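PDB 3HJL: flagellar motor switch protein FliG, which probably forms part of the rotor-mounted switch complex at the base of the flagellar basal body, which contacts motor components that determine the direction of rotation. Local coordinates for residues A[12-17]-A[62-67]; A[18-23]-A[41-46]; A[262-267]-A[288-293]. All blocks are in the same frame, centred on the assembly; numbering follows the deposited sequence.

Contact 1 of 3, residues A[12-17]-A[62-67]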
ATOM      1  N   ALA A  12      -0.724 -47.469  16.020  1.00 56.87           N
ATOM      2  CA  ALA A  12       0.602 -47.817  15.470  1.00 49.75           C
ATOM      3  C   ALA A  12       1.341 -46.597  14.939  1.00 46.78           C
ATOM      4  O   ALA A  12       2.556 -46.500  15.087  1.00 54.97           O
ATOM      5  CB  ALA A  12       0.475 -48.867  14.380  1.00 39.47           C
ATOM      6  N   GLN A  13       0.612 -45.688  14.291  1.00 52.28           N
ATOM      7  CA  GLN A  13       1.190 -44.431  13.790  1.00 56.09           C
ATOM      8  C   GLN A  13       1.665 -43.510  14.923  1.00 50.91           C
ATOM      9  O   GLN A  13       2.705 -42.864  14.798  1.00 59.42           O
ATOM     10  CB  GLN A  13       0.203 -43.700  12.867  1.00 57.59           C
ATOM     11  CG  GLN A  13       0.136 -44.291  11.449  1.00 59.41           C
ATOM     12  CD  GLN A  13      -1.056 -43.790  10.617  1.00 63.91           C
ATOM     13  OE1 GLN A  13      -2.093 -43.387  11.152  1.00 60.61           O
ATOM     14  NE2 GLN A  13      -0.915 -43.855   9.297  1.00 56.24           N
ATOM     15  N   LYS A  14       0.901 -43.451  16.014  1.00 56.30           N
ATOM     16  CA  LYS A  14       1.326 -42.732  17.223  1.00 64.72           C
ATOM     17  C   LYS A  14       2.616 -43.328  17.776  1.00 61.79           C
ATOM     18  O   LYS A  14       3.544 -42.596  18.079  1.00 64.85           O
ATOM     19  CB  LYS A  14       0.254 -42.771  18.318  1.00 68.84           C
ATOM     20  CG  LYS A  14      -0.851 -41.757  18.163  1.00 76.91           C
ATOM     21  CD  LYS A  14      -1.777 -41.795  19.377  1.00 78.97           C
ATOM     22  CE  LYS A  14      -2.735 -40.616  19.382  1.00 85.44           C
ATOM     23  NZ  LYS A  14      -3.520 -40.551  20.643  1.00 85.24           N
ATOM     24  N   ALA A  15       2.639 -44.652  17.950  1.00 62.19           N
ATOM     25  CA  ALA A  15       3.847 -45.369  18.383  1.00 57.06           C
ATOM     26  C   ALA A  15       5.063 -45.015  17.507  1.00 59.43           C
ATOM     27  O   ALA A  15       6.156 -44.771  18.026  1.00 56.56           O
ATOM     28  CB  ALA A  15       3.608 -46.862  18.359  1.00 46.64           C
ATOM     29  N   ALA A  16       4.853 -44.987  16.189  1.00 58.87           N
ATOM     30  CA  ALA A  16       5.896 -44.618  15.220  1.00 60.36           C
ATOM     31  C   ALA A  16       6.419 -43.200  15.450  1.00 57.18           C
ATOM     32  O   ALA A  16       7.630 -42.971  15.450  1.00 65.96           O
ATOM     33  CB  ALA A  16       5.364 -44.752  13.792  1.00 51.82           C
ATOM     34  N   VAL A  17       5.500 -42.258  15.651  1.00 58.27           N
ATOM     35  CA  VAL A  17       5.861 -40.863  15.882  1.00 54.75           C
ATOM     36  C   VAL A  17       6.549 -40.687  17.236  1.00 57.34           C
ATOM     37  O   VAL A  17       7.541 -39.968  17.326  1.00 56.29           O
ATOM     38  CB  VAL A  17       4.637 -39.921  15.765  1.00 60.71           C
ATOM     39  CG1 VAL A  17       5.036 -38.486  16.088  1.00 56.90           C
ATOM     40  CG2 VAL A  17       4.032 -39.990  14.345  1.00 45.00           C
ATOM     41  N   GLU A  62       0.472 -31.815  21.181  1.00 52.61           N
ATOM     42  CA  GLU A  62       0.019 -31.482  22.529  1.00 58.39           C
ATOM     43  C   GLU A  62      -0.867 -32.562  23.153  1.00 57.21           C
ATOM     44  O   GLU A  62      -0.889 -32.707  24.376  1.00 61.31           O
ATOM     45  CB  GLU A  62      -0.702 -30.136  22.524  1.00 60.34           C
ATOM     46  CG  GLU A  62       0.256 -28.960  22.347  1.00 64.29           C
ATOM     47  CD  GLU A  62      -0.452 -27.641  22.139  1.00 69.02           C
ATOM     48  OE1 GLU A  62      -1.705 -27.615  22.154  1.00 77.12           O
ATOM     49  OE2 GLU A  62       0.248 -26.624  21.952  1.00 72.75           O
ATOM     50  N   GLU A  63      -1.612 -33.291  22.322  1.00 60.34           N
ATOM     51  CA  GLU A  63      -2.384 -34.432  22.794  1.00 60.94           C
ATOM     52  C   GLU A  63      -1.408 -35.526  23.214  1.00 50.10           C
ATOM     53  O   GLU A  63      -1.465 -35.985  24.347  1.00 51.18           O
ATOM     54  CB  GLU A  63      -3.339 -34.961  21.723  1.00 64.75           C
ATOM     55  CG  GLU A  63      -4.403 -35.920  22.287  1.00 76.91           C
ATOM     56  CD  GLU A  63      -4.882 -36.959  21.286  1.00 79.49           C
ATOM     57  OE1 GLU A  63      -4.039 -37.744  20.780  1.00 82.82           O
ATOM     58  OE2 GLU A  63      -6.112 -37.031  21.062  1.00 81.98           O
ATOM     59  N   LEU A  64      -0.509 -35.909  22.301  1.00 47.72           N
ATOM     60  CA  LEU A  64       0.547 -36.918  22.564  1.00 57.17           C
ATOM     61  C   LEU A  64       1.375 -36.606  23.798  1.00 59.70           C
ATOM     62  O   LEU A  64       1.707 -37.509  24.562  1.00 64.16           O
ATOM     63  CB  LEU A  64       1.527 -37.049  21.380  1.00 59.36           C
ATOM     64  CG  LEU A  64       1.291 -38.069  20.270  1.00 66.75           C
ATOM     65  CD1 LEU A  64       2.354 -37.912  19.181  1.00 65.06           C
ATOM     66  CD2 LEU A  64       1.315 -39.483  20.826  1.00 71.45           C
ATOM     67  N   LEU A  65       1.750 -35.334  23.951  1.00 60.15           N
ATOM     68  CA  LEU A  65       2.536 -34.892  25.096  1.00 58.37           C
ATOM     69  C   LEU A  65       1.759 -35.088  26.402  1.00 57.68           C
ATOM     70  O   LEU A  65       2.303 -35.614  27.370  1.00 65.46           O
ATOM     71  CB  LEU A  65       2.958 -33.427  24.918  1.00 62.64           C
ATOM     72  CG  LEU A  65       3.943 -32.811  25.919  1.00 67.62           C
ATOM     73  CD1 LEU A  65       5.277 -33.563  25.937  1.00 68.09           C
ATOM     74  CD2 LEU A  65       4.162 -31.340  25.584  1.00 67.79           C
ATOM     75  N   ASP A  66       0.487 -34.687  26.412  1.00 57.21           N
ATOM     76  CA  ASP A  66      -0.387 -34.866  27.585  1.00 59.74           C
ATOM     77  C   ASP A  66      -0.665 -36.345  27.886  1.00 58.22           C
ATOM     78  O   ASP A  66      -0.770 -36.744  29.045  1.00 56.44           O
ATOM     79  CB  ASP A  66      -1.717 -34.131  27.367  1.00 62.82           C
ATOM     80  CG  ASP A  66      -2.637 -34.206  28.582  1.00 66.71           C
ATOM     81  OD1 ASP A  66      -2.203 -33.825  29.697  1.00 62.32           O
ATOM     82  OD2 ASP A  66      -3.800 -34.630  28.415  1.00 68.95           O
ATOM     83  N   GLU A  67      -0.773 -37.136  26.825  1.00 65.06           N
ATOM     84  CA  GLU A  67      -1.069 -38.567  26.903  1.00 67.51           C
ATOM     85  C   GLU A  67       0.085 -39.341  27.550  1.00 67.16           C
ATOM     86  O   GLU A  67      -0.140 -40.167  28.438  1.00 67.98           O
ATOM     87  CB  GLU A  67      -1.343 -39.099  25.481  1.00 66.18           C
ATOM     88  CG  GLU A  67      -2.179 -40.347  25.394  1.00 71.79           C
ATOM     89  CD  GLU A  67      -2.782 -40.529  24.002  1.00 77.51           C
ATOM     90  OE1 GLU A  67      -2.024 -40.817  23.045  1.00 69.42           O
ATOM     91  OE2 GLU A  67      -4.018 -40.377  23.870  1.00 84.74           O
TER
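Lys-14 reaches from helix 7-21 to helix 54-70 and ends between the carboxylates of Glu-63 and Glu-67, one helical turn apart. Its chain is extended beyond CG, and Lys-14 NZ forms a salt-bridging hydrogen bond to Glu-67 OE1 at 2.8 Å, using the syn lone pair of that oxygen. The second salt bridge, from Lys-14 NZ to Glu-63 OE1 at 2.9 Å, also arrives on the syn side but 33° out of the carboxylate plane. Both glutamate side chains cross the lysine chain at about a right angle. One ammonium thus serves two acceptors, and its positive charge probably offsets the repulsion between them. An alanine at Lys-14 would probably leave the two carboxylates, one turn apart, without their shared cation. Alongside the ion pairs the contact is apolar: Leu-64 CD2 lies 4.1 Å from Lys-14 CG, and Leu-64 CD1 is 4.1 Å from Val-17 CG1. Ile-85 of helix 78-88 touches both Val-17 and Leu-64 and continues this apolar layer. The axes of segments 12-17 and 62-67 cross at -84°, nearly perpendicular, and the arrangement is a salt-bridge network bordering a hydrophobic helix-helix contact within the all-helical FliG N-terminal domain.

Contact 2 of 3, residues A[18-23]-A[41-46]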
ATOM      1  N   LEU A  18       6.032 -41.354  18.273  1.00 58.24           N
ATOM      2  CA  LEU A  18       6.655 -41.347  19.603  1.00 53.64           C
ATOM      3  C   LEU A  18       8.093 -41.851  19.558  1.00 60.93           C
ATOM      4  O   LEU A  18       8.995 -41.210  20.112  1.00 60.15           O
ATOM      5  CB  LEU A  18       5.858 -42.199  20.603  1.00 56.95           C
ATOM      6  CG  LEU A  18       4.591 -41.621  21.236  1.00 64.01           C
ATOM      7  CD1 LEU A  18       3.895 -42.693  22.102  1.00 53.37           C
ATOM      8  CD2 LEU A  18       4.918 -40.386  22.087  1.00 57.64           C
ATOM      9  N   LEU A  19       8.303 -42.988  18.891  1.00 55.73           N
ATOM     10  CA  LEU A  19       9.647 -43.575  18.741  1.00 62.31           C
ATOM     11  C   LEU A  19      10.667 -42.536  18.242  1.00 59.15           C
ATOM     12  O   LEU A  19      11.769 -42.420  18.784  1.00 54.54           O
ATOM     13  CB  LEU A  19       9.606 -44.776  17.776  1.00 63.12           C
ATOM     14  CG  LEU A  19      10.910 -45.556  17.523  1.00 61.31           C
ATOM     15  CD1 LEU A  19      11.370 -46.278  18.791  1.00 61.32           C
ATOM     16  CD2 LEU A  19      10.731 -46.537  16.378  1.00 56.30           C
ATOM     17  N   LEU A  20      10.264 -41.765  17.242  1.00 54.08           N
ATOM     18  CA  LEU A  20      11.128 -40.759  16.629  1.00 56.81           C
ATOM     19  C   LEU A  20      11.188 -39.401  17.371  1.00 52.49           C
ATOM     20  O   LEU A  20      12.178 -38.691  17.241  1.00 60.33           O
ATOM     21  CB  LEU A  20      10.675 -40.540  15.185  1.00 63.54           C
ATOM     22  CG  LEU A  20      10.726 -41.793  14.302  1.00 66.19           C
ATOM     23  CD1 LEU A  20       9.880 -41.602  13.064  1.00 67.45           C
ATOM     24  CD2 LEU A  20      12.168 -42.131  13.949  1.00 65.07           C
ATOM     25  N   SER A  21      10.147 -39.074  18.152  1.00 54.79           N
ATOM     26  CA  SER A  21       9.991 -37.763  18.818  1.00 52.58           C
ATOM     27  C   SER A  21      10.424 -37.707  20.290  1.00 53.48           C
ATOM     28  O   SER A  21      10.851 -36.657  20.758  1.00 55.20           O
ATOM     29  CB  SER A  21       8.534 -37.313  18.729  1.00 58.87           C
ATOM     30  OG  SER A  21       8.104 -37.241  17.375  1.00 69.18           O
ATOM     31  N   LEU A  22      10.260 -38.814  21.017  1.00 54.33           N
ATOM     32  CA  LEU A  22      10.621 -38.903  22.441  1.00 56.37           C
ATOM     33  C   LEU A  22      12.114 -38.656  22.668  1.00 58.12           C
ATOM     34  O   LEU A  22      12.910 -38.851  21.755  1.00 55.30           O
ATOM     35  CB  LEU A  22      10.270 -40.293  23.019  1.00 54.96           C
ATOM     36  CG  LEU A  22       8.803 -40.642  23.322  1.00 55.78           C
ATOM     37  CD1 LEU A  22       8.661 -42.132  23.532  1.00 53.45           C
ATOM     38  CD2 LEU A  22       8.300 -39.893  24.546  1.00 49.34           C
ATOM     39  N   PRO A  23      12.498 -38.255  23.899  1.00 60.21           N
ATOM     40  CA  PRO A  23      13.925 -38.098  24.210  1.00 61.94           C
ATOM     41  C   PRO A  23      14.694 -39.406  24.042  1.00 61.19           C
ATOM     42  O   PRO A  23      14.116 -40.483  24.217  1.00 63.17           O
ATOM     43  CB  PRO A  23      13.926 -37.666  25.685  1.00 57.20           C
ATOM     44  CG  PRO A  23      12.573 -37.144  25.943  1.00 60.64           C
ATOM     45  CD  PRO A  23      11.647 -37.896  25.051  1.00 61.79           C
ATOM     46  N   LYS A  41       8.907 -51.973  11.022  1.00 55.03           N
ATOM     47  CA  LYS A  41       7.474 -51.717  10.883  1.00 58.44           C
ATOM     48  C   LYS A  41       7.168 -50.297  11.364  1.00 57.02           C
ATOM     49  O   LYS A  41       6.441 -49.562  10.699  1.00 57.23           O
ATOM     50  CB  LYS A  41       6.621 -52.739  11.654  1.00 62.70           C
ATOM     51  CG  LYS A  41       6.473 -54.095  10.968  1.00 65.65           C
ATOM     52  CD  LYS A  41       5.310 -54.924  11.536  1.00 68.31           C
ATOM     53  CE  LYS A  41       5.570 -55.431  12.943  1.00 74.93           C
ATOM     54  NZ  LYS A  41       6.640 -56.460  13.000  1.00 79.69           N
ATOM     55  N   LEU A  42       7.760 -49.900  12.492  1.00 59.36           N
ATOM     56  CA  LEU A  42       7.585 -48.538  12.999  1.00 54.49           C
ATOM     57  C   LEU A  42       8.163 -47.474  12.062  1.00 55.51           C
ATOM     58  O   LEU A  42       7.533 -46.437  11.867  1.00 56.87           O
ATOM     59  CB  LEU A  42       8.137 -48.393  14.417  1.00 52.92           C
ATOM     60  CG  LEU A  42       7.275 -49.083  15.490  1.00 58.74           C
ATOM     61  CD1 LEU A  42       8.014 -49.218  16.820  1.00 56.40           C
ATOM     62  CD2 LEU A  42       5.944 -48.349  15.681  1.00 54.29           C
ATOM     63  N   PHE A  43       9.307 -47.749  11.428  1.00 60.13           N
ATOM     64  CA  PHE A  43       9.892 -46.784  10.472  1.00 66.18           C
ATOM     65  C   PHE A  43       9.030 -46.650   9.213  1.00 65.04           C
ATOM     66  O   PHE A  43       8.806 -45.532   8.736  1.00 57.98           O
ATOM     67  CB  PHE A  43      11.338 -47.150  10.072  1.00 72.87           C
ATOM     68  CG  PHE A  43      12.333 -47.144  11.222  1.00 73.76           C
ATOM     69  CD1 PHE A  43      12.371 -46.099  12.148  1.00 74.59           C
ATOM     70  CD2 PHE A  43      13.305 -48.139  11.309  1.00 75.61           C
ATOM     71  CE1 PHE A  43      13.307 -46.096  13.183  1.00 78.73           C
ATOM     72  CE2 PHE A  43      14.237 -48.144  12.344  1.00 76.27           C
ATOM     73  CZ  PHE A  43      14.239 -47.121  13.280  1.00 75.00           C
ATOM     74  N   ALA A  44       8.528 -47.780   8.697  1.00 53.49           N
ATOM     75  CA  ALA A  44       7.652 -47.760   7.518  1.00 48.46           C
ATOM     76  C   ALA A  44       6.341 -47.022   7.814  1.00 51.92           C
ATOM     77  O   ALA A  44       5.828 -46.296   6.962  1.00 57.92           O
ATOM     78  CB  ALA A  44       7.389 -49.170   7.011  1.00 39.74           C
ATOM     79  N   LEU A  45       5.823 -47.182   9.035  1.00 59.20           N
ATOM     80  CA  LEU A  45       4.638 -46.430   9.480  1.00 60.14           C
ATOM     81  C   LEU A  45       4.870 -44.907   9.459  1.00 60.43           C
ATOM     82  O   LEU A  45       4.014 -44.162   8.993  1.00 57.62           O
ATOM     83  CB  LEU A  45       4.197 -46.877  10.887  1.00 45.35           C
ATOM     84  CG  LEU A  45       3.503 -48.236  10.967  1.00 48.78           C
ATOM     85  CD1 LEU A  45       3.523 -48.766  12.376  1.00 45.28           C
ATOM     86  CD2 LEU A  45       2.088 -48.166  10.438  1.00 40.67           C
ATOM     87  N   ALA A  46       6.024 -44.462   9.969  1.00 62.46           N
ATOM     88  CA  ALA A  46       6.353 -43.030  10.017  1.00 64.66           C
ATOM     89  C   ALA A  46       6.533 -42.459   8.610  1.00 66.45           C
ATOM     90  O   ALA A  46       5.989 -41.399   8.296  1.00 60.37           O
ATOM     91  CB  ALA A  46       7.602 -42.789  10.849  1.00 57.90           C
TER
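Leu-42 meets Leu-19 where helix 36-47 passes the C-terminal part of helix 7-21. The CD2 methyl of Leu-19 comes up to Leu-42 CB at 3.7 Å and is almost as near Leu-42 CD1, at 3.8 Å, so a single methyl group touches both the root and one branch of Leu-42. With CG anti to its backbone N (chi1 -178°), Leu-19 carries its branched end toward helix 36-47. Leu-42 also touches Ala-15 of helix 7-21 and Leu-34 in the loop before its own helix.

Phe-43 follows, and its ring atom CE1 is the point at which two leucines converge. Leu-20 CD2 stands at the edge of the ring, near its plane, 4.2 Å from Phe-43 CE1; Leu-19 CD2 approaches the same atom, Phe-43 CE1, obliquely at 4.1 Å. This is hydrophobic packing between two helices of the FliG N-terminal domain, with the exposed Phe-43 ring meeting two consecutive leucines of helix 7-21.

One turn beyond Leu-42 comes Ala-46, which faces the other branch of Leu-20. Here the packing is tight, with Leu-20 CD1 only 3.4 Å from Ala-46 CB, and Val-88 of helix 78-88 touches the same leucine.

Contact 3 of 3, residues A[262-267]-A[288-293]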
ATOM      1  N   THR A 262     -23.953  35.691   0.901  1.00 67.18           N
ATOM      2  CA  THR A 262     -23.080  34.740   0.191  1.00 63.75           C
ATOM      3  C   THR A 262     -22.173  35.457  -0.806  1.00 58.54           C
ATOM      4  O   THR A 262     -20.967  35.207  -0.837  1.00 62.94           O
ATOM      5  CB  THR A 262     -23.899  33.666  -0.564  1.00 66.62           C
ATOM      6  OG1 THR A 262     -24.757  32.982   0.356  1.00 71.41           O
ATOM      7  CG2 THR A 262     -22.976  32.655  -1.248  1.00 62.73           C
ATOM      8  N   LEU A 263     -22.752  36.368  -1.593  1.00 59.52           N
ATOM      9  CA  LEU A 263     -21.978  37.144  -2.579  1.00 59.36           C
ATOM     10  C   LEU A 263     -20.958  38.081  -1.912  1.00 56.67           C
ATOM     11  O   LEU A 263     -19.849  38.225  -2.399  1.00 63.79           O
ATOM     12  CB  LEU A 263     -22.915  37.957  -3.488  1.00 56.31           C
ATOM     13  CG  LEU A 263     -22.254  38.649  -4.688  1.00 58.91           C
ATOM     14  CD1 LEU A 263     -21.673  37.609  -5.635  1.00 54.11           C
ATOM     15  CD2 LEU A 263     -23.221  39.568  -5.421  1.00 49.41           C
ATOM     16  N   MET A 264     -21.365  38.758  -0.843  1.00 59.08           N
ATOM     17  CA  MET A 264     -20.458  39.625  -0.083  1.00 62.43           C
ATOM     18  C   MET A 264     -19.232  38.870   0.400  1.00 60.24           C
ATOM     19  O   MET A 264     -18.103  39.320   0.196  1.00 62.00           O
ATOM     20  CB  MET A 264     -21.162  40.222   1.143  1.00 68.22           C
ATOM     21  CG  MET A 264     -21.962  41.478   0.853  1.00 70.05           C
ATOM     22  SD  MET A 264     -22.733  42.267   2.276  1.00 75.96           S
ATOM     23  CE  MET A 264     -21.595  41.888   3.587  1.00 79.93           C
ATOM     24  N   ILE A 265     -19.479  37.734   1.057  1.00 59.64           N
ATOM     25  CA  ILE A 265     -18.427  36.879   1.617  1.00 62.08           C
ATOM     26  C   ILE A 265     -17.499  36.347   0.524  1.00 57.24           C
ATOM     27  O   ILE A 265     -16.275  36.380   0.678  1.00 59.08           O
ATOM     28  CB  ILE A 265     -19.035  35.688   2.414  1.00 65.04           C
ATOM     29  CG1 ILE A 265     -19.729  36.184   3.695  1.00 66.35           C
ATOM     30  CG2 ILE A 265     -17.946  34.671   2.794  1.00 56.91           C
ATOM     31  CD1 ILE A 265     -18.759  36.588   4.803  1.00 73.42           C
ATOM     32  N   ALA A 266     -18.095  35.868  -0.573  1.00 55.09           N
ATOM     33  CA  ALA A 266     -17.352  35.401  -1.756  1.00 57.91           C
ATOM     34  C   ALA A 266     -16.427  36.463  -2.324  1.00 53.83           C
ATOM     35  O   ALA A 266     -15.313  36.151  -2.762  1.00 59.15           O
ATOM     36  CB  ALA A 266     -18.318  34.948  -2.841  1.00 53.01           C
ATOM     37  N   LEU A 267     -16.907  37.705  -2.348  1.00 55.19           N
ATOM     38  CA  LEU A 267     -16.142  38.818  -2.903  1.00 56.67           C
ATOM     39  C   LEU A 267     -15.020  39.342  -2.004  1.00 52.54           C
ATOM     40  O   LEU A 267     -14.165  40.068  -2.481  1.00 59.27           O
ATOM     41  CB  LEU A 267     -17.069  39.951  -3.353  1.00 52.16           C
ATOM     42  CG  LEU A 267     -17.950  39.665  -4.585  1.00 57.71           C
ATOM     43  CD1 LEU A 267     -18.829  40.837  -4.866  1.00 52.02           C
ATOM     44  CD2 LEU A 267     -17.130  39.337  -5.828  1.00 59.13           C
ATOM     45  N   LYS A 288     -23.591  50.792  -3.062  1.00 58.06           N
ATOM     46  CA  LYS A 288     -23.051  51.556  -1.938  1.00 54.66           C
ATOM     47  C   LYS A 288     -23.266  50.822  -0.609  1.00 57.53           C
ATOM     48  O   LYS A 288     -22.330  50.691   0.182  1.00 61.85           O
ATOM     49  CB  LYS A 288     -23.691  52.954  -1.881  1.00 58.17           C
ATOM     50  CG  LYS A 288     -23.155  53.869  -0.759  1.00 61.18           C
ATOM     51  CD  LYS A 288     -23.927  55.178  -0.687  1.00 63.12           C
ATOM     52  CE  LYS A 288     -23.819  55.822   0.688  1.00 63.81           C
ATOM     53  NZ  LYS A 288     -24.708  57.012   0.807  1.00 70.29           N
ATOM     54  N   LEU A 289     -24.497  50.365  -0.366  1.00 50.45           N
ATOM     55  CA  LEU A 289     -24.819  49.604   0.854  1.00 52.36           C
ATOM     56  C   LEU A 289     -24.076  48.247   0.928  1.00 52.11           C
ATOM     57  O   LEU A 289     -23.745  47.778   2.021  1.00 62.62           O
ATOM     58  CB  LEU A 289     -26.348  49.396   0.969  1.00 51.88           C
ATOM     59  CG  LEU A 289     -26.908  48.608   2.167  1.00 54.10           C
ATOM     60  CD1 LEU A 289     -26.475  49.213   3.497  1.00 53.08           C
ATOM     61  CD2 LEU A 289     -28.425  48.542   2.100  1.00 52.30           C
ATOM     62  N   PHE A 290     -23.825  47.631  -0.227  1.00 51.15           N
ATOM     63  CA  PHE A 290     -23.126  46.334  -0.310  1.00 54.45           C
ATOM     64  C   PHE A 290     -21.672  46.453   0.158  1.00 55.68           C
ATOM     65  O   PHE A 290     -21.189  45.624   0.942  1.00 58.27           O
ATOM     66  CB  PHE A 290     -23.170  45.833  -1.759  1.00 54.83           C
ATOM     67  CG  PHE A 290     -22.717  44.411  -1.944  1.00 58.40           C
ATOM     68  CD1 PHE A 290     -21.393  44.122  -2.267  1.00 59.71           C
ATOM     69  CD2 PHE A 290     -23.645  43.374  -1.940  1.00 62.83           C
ATOM     70  CE1 PHE A 290     -20.990  42.821  -2.509  1.00 54.22           C
ATOM     71  CE2 PHE A 290     -23.250  42.073  -2.194  1.00 56.14           C
ATOM     72  CZ  PHE A 290     -21.917  41.798  -2.471  1.00 56.75           C
ATOM     73  N   LEU A 291     -20.981  47.469  -0.356  1.00 59.50           N
ATOM     74  CA  LEU A 291     -19.603  47.769   0.041  1.00 66.06           C
ATOM     75  C   LEU A 291     -19.500  48.111   1.524  1.00 68.40           C
ATOM     76  O   LEU A 291     -18.538  47.710   2.189  1.00 73.84           O
ATOM     77  CB  LEU A 291     -19.047  48.936  -0.781  1.00 66.42           C
ATOM     78  CG  LEU A 291     -18.802  48.679  -2.265  1.00 69.52           C
ATOM     79  CD1 LEU A 291     -18.472  49.979  -2.980  1.00 66.88           C
ATOM     80  CD2 LEU A 291     -17.678  47.663  -2.447  1.00 69.18           C
ATOM     81  N   GLU A 292     -20.476  48.868   2.025  1.00 65.60           N
ATOM     82  CA  GLU A 292     -20.525  49.243   3.441  1.00 63.31           C
ATOM     83  C   GLU A 292     -20.750  48.031   4.342  1.00 65.45           C
ATOM     84  O   GLU A 292     -20.063  47.870   5.358  1.00 68.22           O
ATOM     85  CB  GLU A 292     -21.605  50.296   3.681  1.00 62.75           C
ATOM     86  CG  GLU A 292     -21.238  51.669   3.128  1.00 64.38           C
ATOM     87  CD  GLU A 292     -22.396  52.657   3.141  1.00 66.05           C
ATOM     88  OE1 GLU A 292     -23.465  52.343   3.714  1.00 69.00           O
ATOM     89  OE2 GLU A 292     -22.231  53.758   2.576  1.00 69.08           O
ATOM     90  N   ASP A 293     -21.697  47.175   3.962  1.00 65.55           N
ATOM     91  CA  ASP A 293     -21.938  45.928   4.688  1.00 66.28           C
ATOM     92  C   ASP A 293     -20.765  44.936   4.570  1.00 70.10           C
ATOM     93  O   ASP A 293     -20.584  44.117   5.471  1.00 69.11           O
ATOM     94  CB  ASP A 293     -23.241  45.256   4.227  1.00 61.39           C
ATOM     95  CG  ASP A 293     -24.485  46.039   4.624  1.00 70.32           C
ATOM     96  OD1 ASP A 293     -25.458  46.004   3.844  1.00 75.09           O
ATOM     97  OD2 ASP A 293     -24.499  46.683   5.704  1.00 67.78           O
TER
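Segments 262-267 and 288-293 cross at -62°, their helix axes 10.4 Å apart at closest approach and Met-264 opposite Phe-290. Phe-290 has CG anti to its backbone N (chi1 -169°), which directs the ring toward helix 260-268. Met-264 lies over one face of that ring, its chain running past in the opposite direction. Met-264 CG sits 3.5 Å from the centroid of the Phe-290 ring in a CH-pi contact, displaced toward the rim and closest to CZ. The sulfur continues over the same face, Met-264 SD being 4.6 Å from that centroid, a Met-aromatic contact. A bend at chi3 (31°) turns CE toward the backbone of Asp-293, while Met-264 SD packs against Asp-293 CB at 3.6 Å. At the far end of the ring, Leu-263 CG approaches Phe-290 CZ obliquely at 3.9 Å, and Leu-267 CD1 comes within 3.8 Å of Phe-290 CE1. Phe-278 of helix 272-279 touches both leucines. Asp-293 OD1 makes a salt bridge to Lys-260, an ionic tie between the same two helices; between the segments themselves, cohesion rests on dispersion and the pi cloud of one buried ring.

Overall arrangement
Contacts 1 and 2 share helix 7-21, which packs against helix 54-70 in the first and helix 36-47 in the second. Their centres are about 10 Å apart, and contact 2 is nested along the chain inside the loop closed by contact 1. They also touch directly: Ala-12 CB lies 3.6 Å from Leu-45 CD1, and Ala-16 CB 3.8 Å from Leu-45 CB. Contact 3 belongs to the C-terminal domain, on the opposite side of the chain's centre, with its own centre about 88 Å from that of contact 1 and about 93 Å from that of contact 2. All three lie away from the EHPQR motif, whose residues fall within the middle domain.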